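Local coordinates for alpha-catenin-like protein hmp-1 (Caenorhabditis elegans, PDB 5XA5), which binds beta-catenin, cadherin and actin filaments as a vinculin/alpha-catenin family member, and is required for cell migration in body enclosure and cell-shape change in body elongation, at residues V20-L26 with R193-V198; Q28-L32 with V134-I139; V102-G107 with I122-G127; V146-V150 with E255-N259. All coordinates share one frame; numbering follows the deposited sequence.

In the fold
This N-terminal part of the protein is, as in its family, two four-helix bundles sharing one long helix, 117-165. Helices 23-36, 51-74 and 83-112 pack on its first half, helices 169-196, 200-229 and 234-258 on its second. From the N terminus, contact 1 closes the longest loop, bringing the start of helix 23-36 to the end of helix 169-196. Within it contact 2 lays helix 23-36 along helix 117-165, and within contact 2 lies contact 3, the hairpin of helices 83-112 and 117-165. Contact 4, in the second bundle, opens later and crosses contact 1. V20 joins contact 1 to contact 2 through I29 and I139; R193 joins it to contact 4 through V146 and L258.

Contact 1: V20-L26 with R193-V198; sequences VRSKNVL and RAIDLV
S22, the N-cap of helix 23-36, meets D196 near the end of helix 169-196, so one helix starts against the end of another. S22 OG does two jobs: it accepts the capping bond from V25 N, which is nearly straight at 172°, and it donates to D196 OD2 at 2.6 Å. With CG of D196 anti to its own backbone N (chi1 -166°), the carboxylate swings over to the new helix. There OD1 accepts N24 N at 2.9 Å through its syn lone pair, while OD2 meets the serine hydroxyl somewhat out of the carboxylate plane. The backbone of D196 joins in, its O accepting K23 N at 2.7 Å. V198 N returns a bond to R21 O at 2.9 Å, and S22 and L197 form a single beta bridge. V198 supplies the apolar part: its CG2 lies against the R21-S22 backbone and reaches L26 CD2 at 4.0 Å. The extended K23 chain ends at a water shared with I195 O, and a second water links N24 ND2 to D196 OD2; N24 ND2 also bonds a polar side chain on a chain of another protein. R193, close by, is paired with D142. With an alanine in place of D196, N24 N and S22 OG would probably lose their acceptors and the helix start would be held less firmly. The short aspartate carboxylate faces the first turn of helix 23-36, whose dipole would probably favour the ionised form.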
loop_
_atom_site.group_PDB
_atom_site.type_symbol
_atom_site.label_atom_id
_atom_site.label_comp_id
_atom_site.label_asym_id
_atom_site.label_seq_id
_atom_site.Cartn_x
_atom_site.Cartn_y
_atom_site.Cartn_z
ATOM N N VAL A 20 8.051 7.244 2.567
ATOM C CA VAL A 20 6.774 7.160 1.883
ATOM C C VAL A 20 7.010 7.131 0.383
ATOM O O VAL A 20 7.620 8.046 -0.185
ATOM C CB VAL A 20 5.875 8.323 2.288
ATOM C CG1 VAL A 20 4.512 8.218 1.635
ATOM C CG2 VAL A 20 5.725 8.308 3.806
ATOM N N ARG A 21 6.550 6.062 -0.256
ATOM C CA ARG A 21 6.845 5.828 -1.665
ATOM C C ARG A 21 5.611 5.970 -2.550
ATOM O O ARG A 21 5.715 5.969 -3.768
ATOM C CB ARG A 21 7.471 4.442 -1.847
ATOM C CG ARG A 21 8.761 4.301 -1.060
ATOM C CD ARG A 21 9.428 2.966 -1.267
ATOM N NE ARG A 21 10.761 2.960 -0.676
ATOM C CZ ARG A 21 11.135 2.167 0.319
ATOM N NH1 ARG A 21 10.276 1.298 0.836
ATOM N NH2 ARG A 21 12.372 2.233 0.788
ATOM N N SER A 22 4.444 6.104 -1.926
ATOM C CA SER A 22 3.179 6.233 -2.651
ATOM C C SER A 22 2.688 7.672 -2.606
ATOM O O SER A 22 2.563 8.223 -1.529
ATOM C CB SER A 22 2.108 5.318 -2.041
ATOM O OG SER A 22 0.790 5.702 -2.417
ATOM N N LYS A 23 2.408 8.263 -3.763
ATOM C CA LYS A 23 1.849 9.627 -3.796
ATOM C C LYS A 23 0.445 9.708 -3.201
ATOM O O LYS A 23 0.051 10.749 -2.654
ATOM C CB LYS A 23 1.799 10.149 -5.226
ATOM C CG LYS A 23 3.128 10.444 -5.846
ATOM C CD LYS A 23 2.850 10.905 -7.300
ATOM C CE LYS A 23 4.085 11.214 -8.058
ATOM N NZ LYS A 23 3.739 11.735 -9.398
ATOM N N ASN A 24 -0.331 8.641 -3.354
ATOM C CA ASN A 24 -1.653 8.576 -2.746
ATOM C C ASN A 24 -1.518 8.684 -1.233
ATOM O O ASN A 24 -2.201 9.480 -0.596
ATOM C CB ASN A 24 -2.354 7.277 -3.153
ATOM C CG ASN A 24 -3.811 7.235 -2.749
ATOM O OD1 ASN A 24 -4.385 8.233 -2.335
ATOM N ND2 ASN A 24 -4.418 6.059 -2.874
ATOM N N VAL A 25 -0.609 7.902 -0.656
ATOM C CA VAL A 25 -0.364 7.972 0.787
ATOM C C VAL A 25 0.231 9.320 1.176
ATOM O O VAL A 25 -0.165 9.925 2.172
ATOM C CB VAL A 25 0.586 6.851 1.244
ATOM C CG1 VAL A 25 0.961 7.020 2.709
ATOM C CG2 VAL A 25 -0.059 5.505 1.019
ATOM N N LEU A 26 1.182 9.800 0.380
ATOM C CA LEU A 26 1.881 11.037 0.711
ATOM C C LEU A 26 0.890 12.190 0.826
ATOM O O LEU A 26 0.938 12.957 1.787
ATOM C CB LEU A 26 2.957 11.365 -0.343
ATOM C CG LEU A 26 3.793 12.621 -0.050
ATOM C CD1 LEU A 26 4.427 12.534 1.343
ATOM C CD2 LEU A 26 4.862 12.838 -1.106
ATOM N N ARG A 193 1.523 0.957 -10.018
ATOM C CA ARG A 193 2.473 1.314 -8.972
ATOM C C ARG A 193 3.420 2.404 -9.459
ATOM O O ARG A 193 3.741 3.347 -8.725
ATOM C CB ARG A 193 3.264 0.075 -8.513
ATOM C CG ARG A 193 4.259 0.363 -7.408
ATOM C CD ARG A 193 3.516 0.866 -6.202
ATOM N NE ARG A 193 4.420 1.123 -5.090
ATOM C CZ ARG A 193 3.999 1.534 -3.895
ATOM N NH1 ARG A 193 2.701 1.717 -3.681
ATOM N NH2 ARG A 193 4.874 1.782 -2.935
ATOM N N ALA A 194 3.882 2.276 -10.702
ATOM C CA ALA A 194 4.794 3.258 -11.256
ATOM C C ALA A 194 4.187 4.659 -11.257
ATOM O O ALA A 194 4.863 5.626 -10.930
ATOM C CB ALA A 194 5.196 2.856 -12.662
ATOM N N ILE A 195 2.914 4.760 -11.625
ATOM C CA ILE A 195 2.199 6.045 -11.632
ATOM C C ILE A 195 2.086 6.652 -10.218
ATOM O O ILE A 195 2.085 7.875 -10.041
ATOM C CB ILE A 195 0.782 5.856 -12.250
ATOM C CG1 ILE A 195 0.897 5.599 -13.752
ATOM C CG2 ILE A 195 -0.122 7.059 -11.980
ATOM C CD1 ILE A 195 -0.420 5.265 -14.408
ATOM N N ASP A 196 2.024 5.786 -9.211
ATOM C CA ASP A 196 1.839 6.219 -7.830
ATOM C C ASP A 196 3.174 6.465 -7.111
ATOM O O ASP A 196 3.182 6.938 -5.979
ATOM C CB ASP A 196 1.011 5.164 -7.079
ATOM C CG ASP A 196 0.478 5.650 -5.736
ATOM O OD1 ASP A 196 0.140 6.847 -5.595
ATOM O OD2 ASP A 196 0.372 4.809 -4.819
ATOM N N LEU A 197 4.304 6.119 -7.735
ATOM C CA LEU A 197 5.585 6.279 -7.036
ATOM C C LEU A 197 6.006 7.741 -6.877
ATOM O O LEU A 197 5.940 8.541 -7.819
ATOM C CB LEU A 197 6.696 5.508 -7.758
ATOM C CG LEU A 197 6.674 4.013 -7.484
ATOM C CD1 LEU A 197 7.769 3.298 -8.307
ATOM C CD2 LEU A 197 6.858 3.720 -6.000
ATOM N N VAL A 198 6.471 8.066 -5.676
ATOM C CA VAL A 198 6.919 9.408 -5.338
ATOM C C VAL A 198 8.189 9.788 -6.092
ATOM O O VAL A 198 8.250 10.846 -6.709
ATOM C CB VAL A 198 7.147 9.538 -3.800
ATOM C CG1 VAL A 198 7.889 10.827 -3.463
ATOM C CG2 VAL A 198 5.814 9.418 -3.053
HETATM O O HOH W 1 2.244 10.229 -11.144
HETATM O O HOH W 2 -2.627 4.186 -4.234
#

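Contact 2: Q28-L32 with V134-I139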
loop_
_atom_site.group_PDB
_atom_site.type_symbol
_atom_site.label_atom_id
_atom_site.label_comp_id
_atom_site.label_asym_id
_atom_site.label_seq_id
_atom_site.Cartn_x
_atom_site.Cartn_y
_atom_site.Cartn_z
ATOM N N GLN A 28 -2.367 12.080 1.359
ATOM C CA GLN A 28 -3.267 11.872 2.495
ATOM C C GLN A 28 -2.597 12.232 3.812
ATOM O O GLN A 28 -3.189 12.908 4.648
ATOM C CB GLN A 28 -3.742 10.414 2.546
ATOM C CG GLN A 28 -4.774 10.058 1.495
ATOM C CD GLN A 28 -5.233 8.614 1.611
ATOM O OE1 GLN A 28 -6.113 8.290 2.409
ATOM N NE2 GLN A 28 -4.632 7.736 0.811
ATOM N N ILE A 29 -1.372 11.763 4.024
ATOM C CA ILE A 29 -0.709 12.034 5.295
ATOM C C ILE A 29 -0.316 13.509 5.382
ATOM O O ILE A 29 -0.312 14.077 6.464
ATOM C CB ILE A 29 0.537 11.120 5.541
ATOM C CG1 ILE A 29 1.672 11.402 4.556
ATOM C CG2 ILE A 29 0.149 9.639 5.507
ATOM C CD1 ILE A 29 2.899 10.542 4.796
ATOM N N THR A 30 -0.034 14.143 4.246
ATOM C CA THR A 30 0.289 15.569 4.285
ATOM C C THR A 30 -0.933 16.350 4.758
ATOM O O THR A 30 -0.813 17.288 5.560
ATOM C CB THR A 30 0.767 16.046 2.913
ATOM O OG1 THR A 30 1.948 15.312 2.572
ATOM C CG2 THR A 30 1.099 17.515 2.925
ATOM N N GLN A 31 -2.109 15.948 4.292
ATOM C CA GLN A 31 -3.356 16.569 4.757
ATOM C C GLN A 31 -3.538 16.356 6.246
ATOM O O GLN A 31 -3.830 17.290 6.992
ATOM C CB GLN A 31 -4.567 15.994 4.030
ATOM C CG GLN A 31 -4.693 16.351 2.568
ATOM C CD GLN A 31 -5.736 15.501 1.872
ATOM O OE1 GLN A 31 -6.805 15.240 2.426
ATOM N NE2 GLN A 31 -5.441 15.075 0.646
ATOM N N LEU A 32 -3.377 15.109 6.668
ATOM C CA LEU A 32 -3.601 14.751 8.070
ATOM C C LEU A 32 -2.747 15.617 8.990
ATOM O O LEU A 32 -3.266 16.289 9.891
ATOM C CB LEU A 32 -3.307 13.265 8.295
ATOM C CG LEU A 32 -4.289 12.322 7.591
ATOM C CD1 LEU A 32 -3.745 10.892 7.523
ATOM C CD2 LEU A 32 -5.677 12.360 8.291
ATOM N N VAL A 134 -3.125 7.364 12.359
ATOM C CA VAL A 134 -3.775 7.055 11.089
ATOM C C VAL A 134 -2.744 7.074 9.968
ATOM O O VAL A 134 -2.719 6.174 9.133
ATOM C CB VAL A 134 -4.924 8.049 10.782
ATOM C CG1 VAL A 134 -5.437 7.852 9.367
ATOM C CG2 VAL A 134 -6.030 7.860 11.805
ATOM N N ALA A 135 -1.874 8.080 9.982
ATOM C CA ALA A 135 -0.834 8.197 8.959
ATOM C C ALA A 135 0.127 7.006 8.994
ATOM O O ALA A 135 0.498 6.477 7.940
ATOM C CB ALA A 135 -0.069 9.505 9.130
ATOM N N LYS A 136 0.522 6.579 10.196
ATOM C CA LYS A 136 1.426 5.434 10.324
ATOM C C LYS A 136 0.757 4.162 9.813
ATOM O O LYS A 136 1.414 3.314 9.199
ATOM C CB LYS A 136 1.892 5.260 11.776
ATOM C CG LYS A 136 3.038 6.191 12.141
ATOM C CD LYS A 136 3.391 6.149 13.617
ATOM C CE LYS A 136 4.501 7.143 13.921
ATOM N NZ LYS A 136 4.857 7.174 15.365
ATOM N N PHE A 137 -0.549 4.038 10.037
ATOM C CA PHE A 137 -1.288 2.886 9.528
ATOM C C PHE A 137 -1.269 2.860 8.002
ATOM O O PHE A 137 -1.082 1.810 7.399
ATOM C CB PHE A 137 -2.744 2.868 10.022
ATOM C CG PHE A 137 -3.538 1.709 9.471
ATOM C CD1 PHE A 137 -3.465 0.471 10.073
ATOM C CD2 PHE A 137 -4.357 1.856 8.360
ATOM C CE1 PHE A 137 -4.176 -0.606 9.577
ATOM C CE2 PHE A 137 -5.082 0.773 7.863
ATOM C CZ PHE A 137 -4.980 -0.456 8.473
ATOM N N LEU A 138 -1.461 4.016 7.380
ATOM C CA LEU A 138 -1.479 4.073 5.929
ATOM C C LEU A 138 -0.115 3.736 5.354
ATOM O O LEU A 138 -0.036 3.127 4.293
ATOM C CB LEU A 138 -1.923 5.449 5.429
ATOM C CG LEU A 138 -3.351 5.846 5.812
ATOM C CD1 LEU A 138 -3.646 7.233 5.304
ATOM C CD2 LEU A 138 -4.333 4.851 5.226
ATOM N N ILE A 139 0.949 4.145 6.047
ATOM C CA ILE A 139 2.310 3.907 5.561
ATOM C C ILE A 139 2.604 2.416 5.613
ATOM O O ILE A 139 3.166 1.836 4.676
ATOM C CB ILE A 139 3.355 4.679 6.386
ATOM C CG1 ILE A 139 3.341 6.159 6.001
ATOM C CG2 ILE A 139 4.751 4.134 6.145
ATOM C CD1 ILE A 139 4.140 7.037 6.942
#
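I29 and L32 supply most of the apolar contact between helix 23-36 and helix 117-165, whose segments run antiparallel at 172° with their axes 9.8 Å apart. The closest apolar pair is I29 CG2 against A135 CB at 3.6 Å. In the conformer described, of two deposited for I29, CG1 lies between the backbone N and the carbonyl carbon (chi1 67°). The flank of CG2 then rests on the A135 methyl, while the CG1 arm reaches out from the helix to place CD1 4.3 Å from I139 CD1. Alanine suits position 135 because its small methyl lets a branched chain settle close to the opposing backbone.

L32 makes its contacts through one methyl, CD1. It meets V134 CG1 at 3.9 Å, the two side chains crossing at about a right angle, and also approaches A135 CB and, at 4.3 Å, L138 CD1. A leucine is long enough here to touch three residues of the facing helix.

Polar atoms take part only by van der Waals contact, with no hydrogen bond joining the segments. Q28 lies across L138, its OE1 3.9 Å from L138 CD1, and its NE2 makes a weak bond to N24 OD1 one turn earlier.

Around this buried seam, V20 packs on I29 and I139, V96 of helix 83-112 lies against V134, and a chain of another protein touches Q28, L32, V134 and L138.

Contact 3: V102-G107 with I122-G127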
loop_
_atom_site.group_PDB
_atom_site.type_symbol
_atom_site.label_atom_id
_atom_site.label_comp_id
_atom_site.label_asym_id
_atom_site.label_seq_id
_atom_site.Cartn_x
_atom_site.Cartn_y
_atom_site.Cartn_z
ATOM N N VAL A 102 -8.618 8.218 23.349
ATOM C CA VAL A 102 -8.134 9.422 24.022
ATOM C C VAL A 102 -8.705 10.685 23.379
ATOM O O VAL A 102 -9.063 11.635 24.076
ATOM C CB VAL A 102 -6.591 9.505 24.018
ATOM C CG1 VAL A 102 -6.126 10.851 24.575
ATOM C CG2 VAL A 102 -5.996 8.362 24.823
ATOM N N MET A 103 -8.807 10.694 22.052
ATOM C CA MET A 103 -9.375 11.845 21.358
ATOM C C MET A 103 -10.843 12.056 21.733
ATOM O O MET A 103 -11.283 13.191 21.944
ATOM C CB MET A 103 -9.240 11.684 19.841
ATOM C CG MET A 103 -9.836 12.817 19.030
ATOM S SD MET A 103 -8.873 14.327 19.123
ATOM C CE MET A 103 -9.873 15.338 20.208
ATOM N N ILE A 104 -11.601 10.967 21.819
ATOM C CA ILE A 104 -13.020 11.059 22.159
ATOM C C ILE A 104 -13.201 11.578 23.586
ATOM O O ILE A 104 -14.100 12.383 23.853
ATOM C CB ILE A 104 -13.731 9.698 21.991
ATOM C CG1 ILE A 104 -13.798 9.330 20.507
ATOM C CG2 ILE A 104 -15.142 9.744 22.581
ATOM C CD1 ILE A 104 -14.263 7.913 20.236
ATOM N N GLN A 105 -12.334 11.141 24.494
ATOM C CA GLN A 105 -12.398 11.611 25.878
ATOM C C GLN A 105 -11.986 13.073 26.037
ATOM O O GLN A 105 -12.729 13.871 26.618
ATOM C CB GLN A 105 -11.526 10.737 26.780
ATOM C CG GLN A 105 -12.271 9.597 27.460
ATOM C CD GLN A 105 -13.390 10.084 28.368
ATOM O OE1 GLN A 105 -13.319 11.178 28.933
ATOM N NE2 GLN A 105 -14.432 9.272 28.510
ATOM N N THR A 106 -10.806 13.429 25.533
ATOM C CA THR A 106 -10.313 14.794 25.700
ATOM C C THR A 106 -11.142 15.742 24.862
ATOM O O THR A 106 -11.329 16.904 25.219
ATOM C CB THR A 106 -8.844 14.949 25.293
ATOM O OG1 THR A 106 -8.669 14.503 23.945
ATOM C CG2 THR A 106 -7.949 14.133 26.216
ATOM N N GLY A 107 -11.613 15.248 23.721
ATOM C CA GLY A 107 -12.481 16.037 22.873
ATOM C C GLY A 107 -13.764 16.376 23.601
ATOM O O GLY A 107 -14.249 17.505 23.535
ATOM N N ILE A 122 -5.084 20.371 24.951
ATOM C CA ILE A 122 -4.995 18.936 25.211
ATOM C C ILE A 122 -5.741 18.137 24.140
ATOM O O ILE A 122 -5.239 17.122 23.651
ATOM C CB ILE A 122 -5.546 18.580 26.604
ATOM C CG1 ILE A 122 -4.622 19.144 27.681
ATOM C CG2 ILE A 122 -5.658 17.068 26.757
ATOM C CD1 ILE A 122 -5.124 18.935 29.096
ATOM N N ALA A 123 -6.932 18.608 23.772
ATOM C CA ALA A 123 -7.713 17.969 22.709
ATOM C C ALA A 123 -6.989 18.038 21.360
ATOM O O ALA A 123 -7.022 17.088 20.575
ATOM C CB ALA A 123 -9.094 18.615 22.612
ATOM N N THR A 124 -6.347 19.173 21.094
ATOM C CA THR A 124 -5.582 19.360 19.861
ATOM C C THR A 124 -4.391 18.407 19.812
ATOM O O THR A 124 -4.082 17.822 18.766
ATOM C CB THR A 124 -5.093 20.813 19.725
ATOM O OG1 THR A 124 -6.217 21.701 19.767
ATOM C CG2 THR A 124 -4.338 21.018 18.421
ATOM N N ASN A 125 -3.717 18.255 20.946
ATOM C CA ASN A 125 -2.631 17.289 21.059
ATOM C C ASN A 125 -3.129 15.858 20.840
ATOM O O ASN A 125 -2.470 15.054 20.169
ATOM C CB ASN A 125 -1.953 17.418 22.424
ATOM C CG ASN A 125 -0.655 16.643 22.502
ATOM O OD1 ASN A 125 0.350 17.031 21.904
ATOM N ND2 ASN A 125 -0.668 15.541 23.237
ATOM N N SER A 126 -4.305 15.550 21.386
ATOM C CA SER A 126 -4.926 14.243 21.172
ATOM C C SER A 126 -5.183 14.028 19.681
ATOM O O SER A 126 -5.007 12.924 19.167
ATOM C CB SER A 126 -6.243 14.120 21.939
ATOM O OG SER A 126 -6.042 14.192 23.340
ATOM N N GLY A 127 -5.610 15.091 19.000
ATOM C CA GLY A 127 -5.909 15.033 17.576
ATOM C C GLY A 127 -4.663 14.773 16.760
ATOM O O GLY A 127 -4.684 13.976 15.823
#
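T106 carries OG1 between its backbone N and carbonyl carbon (chi1 56°), and S126 holds OG anti to its carbonyl carbon (chi1 -64°); the two choices bring T106 OG1 and S126 OG 2.7 Å apart. T106 OG1 donates to V102 O at 2.9 Å, one turn back, so that carbonyl receives both the hydroxyl and the amide of T106. S126 OG also lies 3.1 Å from I122 O, and whether its single proton goes to this carbonyl or to T106 OG1 is not settled. Short hydroxyl residues suit this close interface because they can bond back to their own helices.

Beside the hydroxyls, M103 bends at its second and third torsions so that its thioether lies along the facing backbone. M103 SD comes 3.4 Å from G127 N, and M103 CE rests 3.4 Å from A123 O and near the A123 methyl. With no side chain at G127, SD can lie directly on its N and CA; a CB there would sit close to the sulfur. On the other flank T106 CG2 crosses the I122 side chain and meets I122 CG2 at 3.8 Å. With an alanine in place of this threonine, S126 OG is likely to lose its cross-helix partner, V102 O its second donor, and I122 CG2 the methyl it packs on.

The hairpin of helices 83-112 and 117-165 makes the segments antiparallel, at 164°, and the small residues A123, S126 and G127 let their axes approach to 8.6 Å. L58 of helix 51-74 lies against M103, and apolar side chains of another protein's chain pack on M103 and A123.

Contact 4: V146-V150 with E255-N259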
loop_
_atom_site.group_PDB
_atom_site.type_symbol
_atom_site.label_atom_id
_atom_site.label_comp_id
_atom_site.label_asym_id
_atom_site.label_seq_id
_atom_site.Cartn_x
_atom_site.Cartn_y
_atom_site.Cartn_z
ATOM N N VAL A 146 2.741 -3.429 -1.168
ATOM C CA VAL A 146 3.924 -3.689 -1.983
ATOM C C VAL A 146 4.302 -5.170 -1.880
ATOM O O VAL A 146 4.681 -5.784 -2.882
ATOM C CB VAL A 146 5.113 -2.803 -1.558
ATOM C CG1 VAL A 146 6.438 -3.367 -2.099
ATOM C CG2 VAL A 146 4.889 -1.384 -2.032
ATOM N N LYS A 147 4.175 -5.743 -0.682
ATOM C CA LYS A 147 4.505 -7.156 -0.480
ATOM C C LYS A 147 3.632 -8.045 -1.346
ATOM O O LYS A 147 4.064 -9.108 -1.806
ATOM C CB LYS A 147 4.352 -7.552 0.990
ATOM C CG LYS A 147 5.547 -7.195 1.848
ATOM C CD LYS A 147 5.464 -7.844 3.219
ATOM C CE LYS A 147 6.801 -7.742 3.945
ATOM N NZ LYS A 147 6.728 -8.282 5.329
ATOM N N VAL A 148 2.392 -7.621 -1.551
ATOM C CA VAL A 148 1.497 -8.339 -2.450
ATOM C C VAL A 148 2.024 -8.336 -3.887
ATOM O O VAL A 148 1.974 -9.363 -4.571
ATOM C CB VAL A 148 0.081 -7.753 -2.385
ATOM C CG1 VAL A 148 -0.809 -8.321 -3.480
ATOM C CG2 VAL A 148 -0.523 -8.026 -1.016
ATOM N N ILE A 149 2.559 -7.207 -4.345
ATOM C CA ILE A 149 3.132 -7.148 -5.677
ATOM C C ILE A 149 4.352 -8.059 -5.751
ATOM O O ILE A 149 4.527 -8.792 -6.728
ATOM C CB ILE A 149 3.535 -5.728 -6.067
ATOM C CG1 ILE A 149 2.334 -4.805 -5.927
ATOM C CG2 ILE A 149 4.016 -5.709 -7.508
ATOM C CD1 ILE A 149 2.619 -3.387 -6.325
ATOM N N VAL A 150 5.186 -8.010 -4.717
ATOM C CA VAL A 150 6.401 -8.839 -4.691
ATOM C C VAL A 150 6.036 -10.322 -4.734
ATOM O O VAL A 150 6.726 -11.130 -5.377
ATOM C CB VAL A 150 7.272 -8.516 -3.446
ATOM C CG1 VAL A 150 8.392 -9.526 -3.289
ATOM C CG2 VAL A 150 7.837 -7.093 -3.563
ATOM N N GLU A 255 11.665 -6.514 -8.050
ATOM C CA GLU A 255 11.618 -6.663 -6.598
ATOM C C GLU A 255 12.478 -5.615 -5.891
ATOM O O GLU A 255 12.040 -5.018 -4.913
ATOM C CB GLU A 255 12.077 -8.069 -6.194
ATOM C CG GLU A 255 11.959 -8.355 -4.698
ATOM C CD GLU A 255 12.147 -9.830 -4.360
ATOM O OE1 GLU A 255 12.516 -10.614 -5.263
ATOM O OE2 GLU A 255 11.927 -10.205 -3.188
ATOM N N SER A 256 13.703 -5.418 -6.380
ATOM C CA SER A 256 14.593 -4.392 -5.840
ATOM C C SER A 256 13.939 -3.014 -5.807
ATOM O O SER A 256 13.928 -2.351 -4.773
ATOM C CB SER A 256 15.882 -4.311 -6.663
ATOM O OG SER A 256 16.723 -5.421 -6.405
ATOM N N VAL A 257 13.398 -2.578 -6.940
ATOM C CA VAL A 257 12.789 -1.245 -7.013
ATOM C C VAL A 257 11.531 -1.147 -6.160
ATOM O O VAL A 257 11.308 -0.135 -5.501
ATOM C CB VAL A 257 12.454 -0.859 -8.481
ATOM C CG1 VAL A 257 11.707 0.468 -8.548
ATOM C CG2 VAL A 257 13.721 -0.773 -9.301
ATOM N N LEU A 258 10.693 -2.184 -6.177
ATOM C CA LEU A 258 9.493 -2.164 -5.324
ATOM C C LEU A 258 9.884 -1.948 -3.864
ATOM O O LEU A 258 9.175 -1.268 -3.118
ATOM C CB LEU A 258 8.693 -3.460 -5.470
ATOM C CG LEU A 258 7.925 -3.656 -6.781
ATOM C CD1 LEU A 258 7.476 -5.117 -6.913
ATOM C CD2 LEU A 258 6.729 -2.704 -6.851
ATOM N N ASN A 259 11.020 -2.523 -3.471
ATOM C CA ASN A 259 11.559 -2.350 -2.119
ATOM C C ASN A 259 12.381 -1.079 -1.924
ATOM O O ASN A 259 12.998 -0.889 -0.871
ATOM C CB ASN A 259 12.414 -3.564 -1.743
ATOM C CG ASN A 259 11.582 -4.785 -1.443
ATOM O OD1 ASN A 259 10.463 -4.674 -0.943
ATOM N ND2 ASN A 259 12.125 -5.964 -1.738
#
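L258, in the last turn of helix 234-258, inserts its side chain among V146, I149 and V150 of the long helix 117-165, a helix-to-helix contact inside the second four-helix bundle of this vinculin-family protein. The tight part centres on this leucine. Its CD1 approaches I149 CG2 to 3.6 Å, with the two side chains at about a right angle, and meets V150 CG2 at 3.9 Å. CG of L258 lies anti to the carbonyl carbon (chi1 -72°), which puts CD1 against I149 and V150, with CD2 between I149 and R193. V146 slides past L258 in the opposite direction: V146 CG1 touches L258 CB at 4.1 Å and reaches L258 O at 3.6 Å. Valine suits both 146 and 150, one turn apart, since each can bring a methyl up to the leucine's CB. R193 and L206 pack against L258, while L186 and T189 lie beside I149. L258 and V146 are buried here; I149 and V150 are less so.

The solvent side, toward E255 and N259, is touched at few points, and no hydrogen bond crosses between the segments. The extended E255 chain crosses V150 at about a right angle, meeting a methyl with its aliphatic part and one carboxylate oxygen; its other oxygen, OE1, is in a salt bridge with R157. N259, exposed and just past the helix, is the distant member, its OD1 lying 4.4 Å from V146 CG1. The nearest touch of E255 on V150 is E255 OE2 against V150 CG1, at 3.6 Å.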